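Local structure of leucine-rich repeat protein (Bacteroides thetaiotaomicron, 4ECN) at residues 588-598 and 610-621. The protein is of unknown function but, as an extracellular leucine-rich repeat protein, probably binds other proteins. Residues are numbered along the deposited sequence; the frame is centred on the assembly and turned at random.
Sequences LEAFGTNVKLT and IPEDFCAFTDQV
Phe591 turns the edge of its ring onto a face of the Phe614 ring, a T-shaped pair with planes at 83° and centroids 5.4 Å apart. CD2 and CE2 of Phe591 make the approach, over the rim of the face near Phe614 CZ, and the two side chains lie alongside one another, pointing the same way. Phe614 reaches this spot because its CG stands anti to the backbone N (chi1 -177°), which swings the ring back under 588-591 although its CB starts away from them. The Leu588 side chain runs at about a right angle to that of Phe614, its CD2 4.0 Å from Phe614 CE1, while its CB rests on CD of Pro611. With an alanine at Phe614, the Phe591 edge would probably lose its face and a gap open beside Leu588 in the repeat core.

The backbone ties this pair down: Phe591 N donates to Phe614 O at 2.7 Å. Further on, 596-597 and 616-617 run as parallel strands, with Leu597 N bonded to Ala616 O at 3.0 Å. Leu597 lays CD1 against Cys615 SG on the buried side, whereas Lys596 drapes its aliphatic chain over Ala616 CB. At the end, Thr598 OG1 and Thr618 OG1 share a hydrogen bond of 2.8 Å, and either could be the donor.

Successive leucine-rich repeat turns thus stack through an apolar, aromatic interior, while backbone bonds set their register and the threonine hydroxyls add a polar link at the end of the pairing.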
ATOM      1  N   LEU A 588      -7.561  17.229 -25.020  1.00 54.29           N
ATOM      2  CA  LEU A 588      -6.140  17.380 -24.672  1.00 52.86           C
ATOM      3  C   LEU A 588      -5.564  18.731 -25.086  1.00 59.43           C
ATOM      4  O   LEU A 588      -5.961  19.306 -26.105  1.00 61.69           O
ATOM      5  CB  LEU A 588      -5.278  16.293 -25.344  1.00 51.17           C
ATOM      6  CG  LEU A 588      -5.476  14.841 -24.953  1.00 53.22           C
ATOM      7  CD1 LEU A 588      -4.583  13.966 -25.769  1.00 53.21           C
ATOM      8  CD2 LEU A 588      -5.190  14.611 -23.510  1.00 51.70           C
ATOM      9  N   GLU A 589      -4.580  19.202 -24.328  1.00 55.02           N
ATOM     10  CA  GLU A 589      -3.811  20.408 -24.636  1.00 55.66           C
ATOM     11  C   GLU A 589      -2.361  19.992 -24.664  1.00 58.34           C
ATOM     12  O   GLU A 589      -1.985  19.085 -23.931  1.00 57.34           O
ATOM     13  CB  GLU A 589      -4.089  21.543 -23.643  1.00 57.92           C
ATOM     14  CG  GLU A 589      -5.475  22.154 -23.780  1.00 67.21           C
ATOM     15  CD  GLU A 589      -5.601  23.332 -24.722  1.00 81.52           C
ATOM     16  OE1 GLU A 589      -4.680  24.178 -24.748  1.00 69.61           O
ATOM     17  OE2 GLU A 589      -6.675  23.472 -25.347  1.00 77.72           O
ATOM     18  N   ALA A 590      -1.557  20.587 -25.522  1.00 55.61           N
ATOM     19  CA  ALA A 590      -0.168  20.154 -25.625  1.00 55.18           C
ATOM     20  C   ALA A 590       0.718  20.724 -24.509  1.00 58.64           C
ATOM     21  O   ALA A 590       0.431  21.794 -23.974  1.00 59.57           O
ATOM     22  CB  ALA A 590       0.393  20.570 -26.971  1.00 56.49           C
ATOM     23  N   PHE A 591       1.784  19.974 -24.163  1.00 53.51           N
ATOM     24  CA  PHE A 591       2.883  20.349 -23.266  1.00 53.08           C
ATOM     25  C   PHE A 591       3.997  21.015 -24.067  1.00 58.21           C
ATOM     26  O   PHE A 591       4.737  21.865 -23.568  1.00 57.36           O
ATOM     27  CB  PHE A 591       3.441  19.120 -22.529  1.00 53.28           C
ATOM     28  CG  PHE A 591       2.541  18.521 -21.493  1.00 53.42           C
ATOM     29  CD1 PHE A 591       2.534  19.006 -20.192  1.00 56.68           C
ATOM     30  CD2 PHE A 591       1.730  17.443 -21.799  1.00 53.81           C
ATOM     31  CE1 PHE A 591       1.684  18.456 -19.226  1.00 56.64           C
ATOM     32  CE2 PHE A 591       0.893  16.884 -20.832  1.00 56.34           C
ATOM     33  CZ  PHE A 591       0.870  17.397 -19.553  1.00 54.52           C
ATOM     34  N   GLY A 592       4.107  20.580 -25.316  1.00 56.09           N
ATOM     35  CA  GLY A 592       5.139  21.022 -26.233  1.00 56.94           C
ATOM     36  C   GLY A 592       6.237  19.990 -26.270  1.00 60.23           C
ATOM     37  O   GLY A 592       6.343  19.157 -25.364  1.00 58.64           O
ATOM     38  N   THR A 593       7.077  20.069 -27.305  1.00 57.89           N
ATOM     39  CA  THR A 593       8.185  19.144 -27.578  1.00 57.43           C
ATOM     40  C   THR A 593       9.382  19.353 -26.614  1.00 61.60           C
ATOM     41  O   THR A 593      10.326  18.571 -26.651  1.00 61.89           O
ATOM     42  CB  THR A 593       8.620  19.338 -29.024  1.00 64.98           C
ATOM     43  OG1 THR A 593       8.936  20.727 -29.230  1.00 64.27           O
ATOM     44  CG2 THR A 593       7.533  18.887 -30.010  1.00 61.54           C
ATOM     45  N   ASN A 594       9.337  20.384 -25.757  1.00 57.62           N
ATOM     46  CA  ASN A 594      10.374  20.668 -24.767  1.00 57.11           C
ATOM     47  C   ASN A 594      10.129  19.865 -23.485  1.00 59.42           C
ATOM     48  O   ASN A 594      11.005  19.805 -22.615  1.00 59.01           O
ATOM     49  CB  ASN A 594      10.450  22.175 -24.470  1.00 56.70           C
ATOM     50  CG  ASN A 594      11.248  22.963 -25.498  1.00 71.16           C
ATOM     51  OD1 ASN A 594      11.829  22.424 -26.467  1.00 64.43           O
ATOM     52  ND2 ASN A 594      11.322  24.263 -25.291  1.00 59.57           N
ATOM     53  N   VAL A 595       8.930  19.258 -23.372  1.00 54.80           N
ATOM     54  CA  VAL A 595       8.555  18.389 -22.269  1.00 52.95           C
ATOM     55  C   VAL A 595       8.813  16.963 -22.756  1.00 57.23           C
ATOM     56  O   VAL A 595       8.122  16.473 -23.660  1.00 57.38           O
ATOM     57  CB  VAL A 595       7.122  18.621 -21.746  1.00 55.71           C
ATOM     58  CG1 VAL A 595       6.707  17.531 -20.761  1.00 54.50           C
ATOM     59  CG2 VAL A 595       6.992  19.998 -21.109  1.00 56.19           C
ATOM     60  N   LYS A 596       9.873  16.344 -22.196  1.00 52.05           N
ATOM     61  CA  LYS A 596      10.346  14.999 -22.506  1.00 49.81           C
ATOM     62  C   LYS A 596       9.788  13.999 -21.470  1.00 50.76           C
ATOM     63  O   LYS A 596      10.234  13.982 -20.315  1.00 50.67           O
ATOM     64  CB  LYS A 596      11.897  14.973 -22.541  1.00 52.08           C
ATOM     65  CG  LYS A 596      12.560  15.982 -23.487  1.00 70.73           C
ATOM     66  CD  LYS A 596      12.556  15.538 -24.948  1.00 83.13           C
ATOM     67  CE  LYS A 596      13.053  16.594 -25.908  1.00 94.16           C
ATOM     68  NZ  LYS A 596      13.077  16.085 -27.309  1.00104.99           N
ATOM     69  N   LEU A 597       8.804  13.178 -21.886  1.00 44.95           N
ATOM     70  CA  LEU A 597       8.189  12.179 -21.014  1.00 43.07           C
ATOM     71  C   LEU A 597       8.798  10.809 -21.187  1.00 48.45           C
ATOM     72  O   LEU A 597       9.016  10.375 -22.310  1.00 49.89           O
ATOM     73  CB  LEU A 597       6.668  12.060 -21.254  1.00 42.02           C
ATOM     74  CG  LEU A 597       5.726  13.209 -20.812  1.00 46.13           C
ATOM     75  CD1 LEU A 597       4.297  12.745 -20.816  1.00 44.94           C
ATOM     76  CD2 LEU A 597       5.994  13.660 -19.397  1.00 47.52           C
ATOM     77  N   THR A 598       9.011  10.094 -20.072  1.00 44.46           N
ATOM     78  CA  THR A 598       9.481   8.702 -20.056  1.00 42.89           C
ATOM     79  C   THR A 598       8.266   7.808 -19.999  1.00 46.93           C
ATOM     80  O   THR A 598       8.264   6.711 -20.574  1.00 46.60           O
ATOM     81  CB  THR A 598      10.443   8.416 -18.888  1.00 45.45           C
ATOM     82  OG1 THR A 598      11.476   9.413 -18.810  1.00 50.12           O
ATOM     83  CG2 THR A 598      11.061   7.048 -18.984  1.00 37.94           C
ATOM     84  N   ILE A 610      -4.893  13.257 -30.557  1.00 50.58           N
ATOM     85  CA  ILE A 610      -3.755  13.681 -29.720  1.00 49.05           C
ATOM     86  C   ILE A 610      -3.007  14.797 -30.493  1.00 54.51           C
ATOM     87  O   ILE A 610      -2.689  14.578 -31.664  1.00 55.27           O
ATOM     88  CB  ILE A 610      -2.855  12.464 -29.360  1.00 49.73           C
ATOM     89  CG1 ILE A 610      -3.643  11.440 -28.540  1.00 48.77           C
ATOM     90  CG2 ILE A 610      -1.611  12.891 -28.616  1.00 49.50           C
ATOM     91  CD1 ILE A 610      -3.071  10.099 -28.499  1.00 53.69           C
ATOM     92  N   PRO A 611      -2.772  15.998 -29.902  1.00 51.35           N
ATOM     93  CA  PRO A 611      -2.074  17.081 -30.646  1.00 52.74           C
ATOM     94  C   PRO A 611      -0.686  16.660 -31.155  1.00 60.42           C
ATOM     95  O   PRO A 611       0.042  16.003 -30.407  1.00 59.92           O
ATOM     96  CB  PRO A 611      -1.946  18.195 -29.608  1.00 54.58           C
ATOM     97  CG  PRO A 611      -2.991  17.897 -28.598  1.00 58.22           C
ATOM     98  CD  PRO A 611      -3.106  16.419 -28.529  1.00 52.57           C
ATOM     99  N   GLU A 612      -0.318  17.024 -32.429  1.00 59.50           N
ATOM    100  CA  GLU A 612       0.954  16.637 -33.102  1.00 59.46           C
ATOM    101  C   GLU A 612       2.186  17.132 -32.274  1.00 64.27           C
ATOM    102  O   GLU A 612       3.295  16.596 -32.428  1.00 64.72           O
ATOM    103  CB  GLU A 612       0.997  17.166 -34.563  1.00 61.51           C
ATOM    104  CG  GLU A 612       1.913  16.387 -35.519  1.00 72.87           C
ATOM    105  CD  GLU A 612       1.535  16.279 -37.001  1.00 94.49           C
ATOM    106  OE1 GLU A 612       0.321  16.238 -37.317  1.00 77.16           O
ATOM    107  OE2 GLU A 612       2.457  16.114 -37.836  1.00 84.52           O
ATOM    108  N   ASP A 613       1.945  18.085 -31.341  1.00 60.00           N
ATOM    109  CA  ASP A 613       2.914  18.688 -30.421  1.00 59.28           C
ATOM    110  C   ASP A 613       2.574  18.366 -28.942  1.00 60.63           C
ATOM    111  O   ASP A 613       3.044  19.089 -28.055  1.00 60.36           O
ATOM    112  CB  ASP A 613       2.937  20.224 -30.639  1.00 62.61           C
ATOM    113  CG  ASP A 613       1.605  20.976 -30.467  1.00 74.10           C
ATOM    114  OD1 ASP A 613       0.538  20.318 -30.488  1.00 74.79           O
ATOM    115  OD2 ASP A 613       1.632  22.232 -30.377  1.00 79.86           O
ATOM    116  N   PHE A 614       1.773  17.281 -28.669  1.00 54.61           N
ATOM    117  CA  PHE A 614       1.346  16.909 -27.313  1.00 53.29           C
ATOM    118  C   PHE A 614       2.524  16.937 -26.363  1.00 55.77           C
ATOM    119  O   PHE A 614       2.462  17.615 -25.341  1.00 54.58           O
ATOM    120  CB  PHE A 614       0.648  15.536 -27.256  1.00 54.50           C
ATOM    121  CG  PHE A 614       0.139  15.204 -25.865  1.00 56.47           C
ATOM    122  CD1 PHE A 614      -0.939  15.896 -25.312  1.00 60.24           C
ATOM    123  CD2 PHE A 614       0.761  14.225 -25.092  1.00 58.07           C
ATOM    124  CE1 PHE A 614      -1.378  15.620 -24.010  1.00 60.72           C
ATOM    125  CE2 PHE A 614       0.313  13.946 -23.793  1.00 60.54           C
ATOM    126  CZ  PHE A 614      -0.754  14.643 -23.262  1.00 59.01           C
ATOM    127  N   CYS A 615       3.603  16.217 -26.723  1.00 52.97           N
ATOM    128  CA  CYS A 615       4.874  16.160 -26.005  1.00 53.17           C
ATOM    129  C   CYS A 615       5.931  15.482 -26.870  1.00 56.00           C
ATOM    130  O   CYS A 615       5.705  15.130 -28.035  1.00 54.82           O
ATOM    131  CB  CYS A 615       4.732  15.443 -24.661  1.00 53.12           C
ATOM    132  SG  CYS A 615       4.531  13.647 -24.804  1.00 55.82           S
ATOM    133  N   ALA A 616       7.102  15.320 -26.249  1.00 52.34           N
ATOM    134  CA  ALA A 616       8.285  14.614 -26.707  1.00 50.84           C
ATOM    135  C   ALA A 616       8.546  13.463 -25.741  1.00 52.51           C
ATOM    136  O   ALA A 616       7.875  13.373 -24.702  1.00 51.12           O
ATOM    137  CB  ALA A 616       9.455  15.565 -26.782  1.00 52.16           C
ATOM    138  N   PHE A 617       9.482  12.570 -26.079  1.00 47.30           N
ATOM    139  CA  PHE A 617       9.763  11.417 -25.240  1.00 44.94           C
ATOM    140  C   PHE A 617      11.253  11.269 -25.008  1.00 49.65           C
ATOM    141  O   PHE A 617      12.048  11.755 -25.820  1.00 49.91           O
ATOM    142  CB  PHE A 617       9.183  10.145 -25.888  1.00 45.38           C
ATOM    143  CG  PHE A 617       7.685  10.203 -26.099  1.00 46.08           C
ATOM    144  CD1 PHE A 617       6.804   9.925 -25.049  1.00 47.91           C
ATOM    145  CD2 PHE A 617       7.151  10.559 -27.337  1.00 46.86           C
ATOM    146  CE1 PHE A 617       5.414  10.010 -25.238  1.00 47.93           C
ATOM    147  CE2 PHE A 617       5.764  10.619 -27.529  1.00 49.07           C
ATOM    148  CZ  PHE A 617       4.904  10.354 -26.477  1.00 46.58           C
ATOM    149  N   THR A 618      11.632  10.615 -23.882  1.00 46.73           N
ATOM    150  CA  THR A 618      13.031  10.375 -23.511  1.00 46.96           C
ATOM    151  C   THR A 618      13.505   9.026 -24.080  1.00 51.27           C
ATOM    152  O   THR A 618      12.706   8.227 -24.567  1.00 49.43           O
ATOM    153  CB  THR A 618      13.259  10.441 -21.977  1.00 50.43           C
ATOM    154  OG1 THR A 618      12.639   9.349 -21.302  1.00 47.65           O
ATOM    155  CG2 THR A 618      12.830  11.748 -21.377  1.00 49.58           C
ATOM    156  N   ASP A 619      14.824   8.801 -24.012  1.00 50.12           N
ATOM    157  CA  ASP A 619      15.536   7.606 -24.459  1.00 50.65           C
ATOM    158  C   ASP A 619      15.424   6.469 -23.393  1.00 54.79           C
ATOM    159  O   ASP A 619      16.203   5.497 -23.399  1.00 54.70           O
ATOM    160  CB  ASP A 619      17.007   7.972 -24.737  1.00 54.11           C
ATOM    161  CG  ASP A 619      17.819   8.432 -23.524  1.00 78.90           C
ATOM    162  OD1 ASP A 619      17.271   9.200 -22.685  1.00 83.68           O
ATOM    163  OD2 ASP A 619      19.020   8.097 -23.455  1.00 87.66           O
ATOM    164  N   GLN A 620      14.424   6.587 -22.496  1.00 50.12           N
ATOM    165  CA  GLN A 620      14.215   5.645 -21.401  1.00 48.38           C
ATOM    166  C   GLN A 620      12.818   5.027 -21.447  1.00 49.53           C
ATOM    167  O   GLN A 620      12.521   4.186 -20.598  1.00 49.36           O
ATOM    168  CB  GLN A 620      14.421   6.357 -20.035  1.00 49.68           C
ATOM    169  CG  GLN A 620      15.761   7.073 -19.807  1.00 62.86           C
ATOM    170  CD  GLN A 620      16.997   6.199 -19.948  1.00 96.99           C
ATOM    171  OE1 GLN A 620      16.973   4.960 -19.800  1.00 93.02           O
ATOM    172  NE2 GLN A 620      18.127   6.843 -20.233  1.00 94.74           N
ATOM    173  N   VAL A 621      11.969   5.433 -22.426  1.00 43.49           N
ATOM    174  CA  VAL A 621      10.564   4.998 -22.564  1.00 41.46           C
ATOM    175  C   VAL A 621      10.448   3.497 -22.724  1.00 45.30           C
ATOM    176  O   VAL A 621      11.076   2.920 -23.612  1.00 45.74           O
ATOM    177  CB  VAL A 621       9.825   5.681 -23.745  1.00 43.81           C
ATOM    178  CG1 VAL A 621       8.446   5.072 -23.930  1.00 42.44           C
ATOM    179  CG2 VAL A 621       9.732   7.199 -23.564  1.00 43.76           C
TER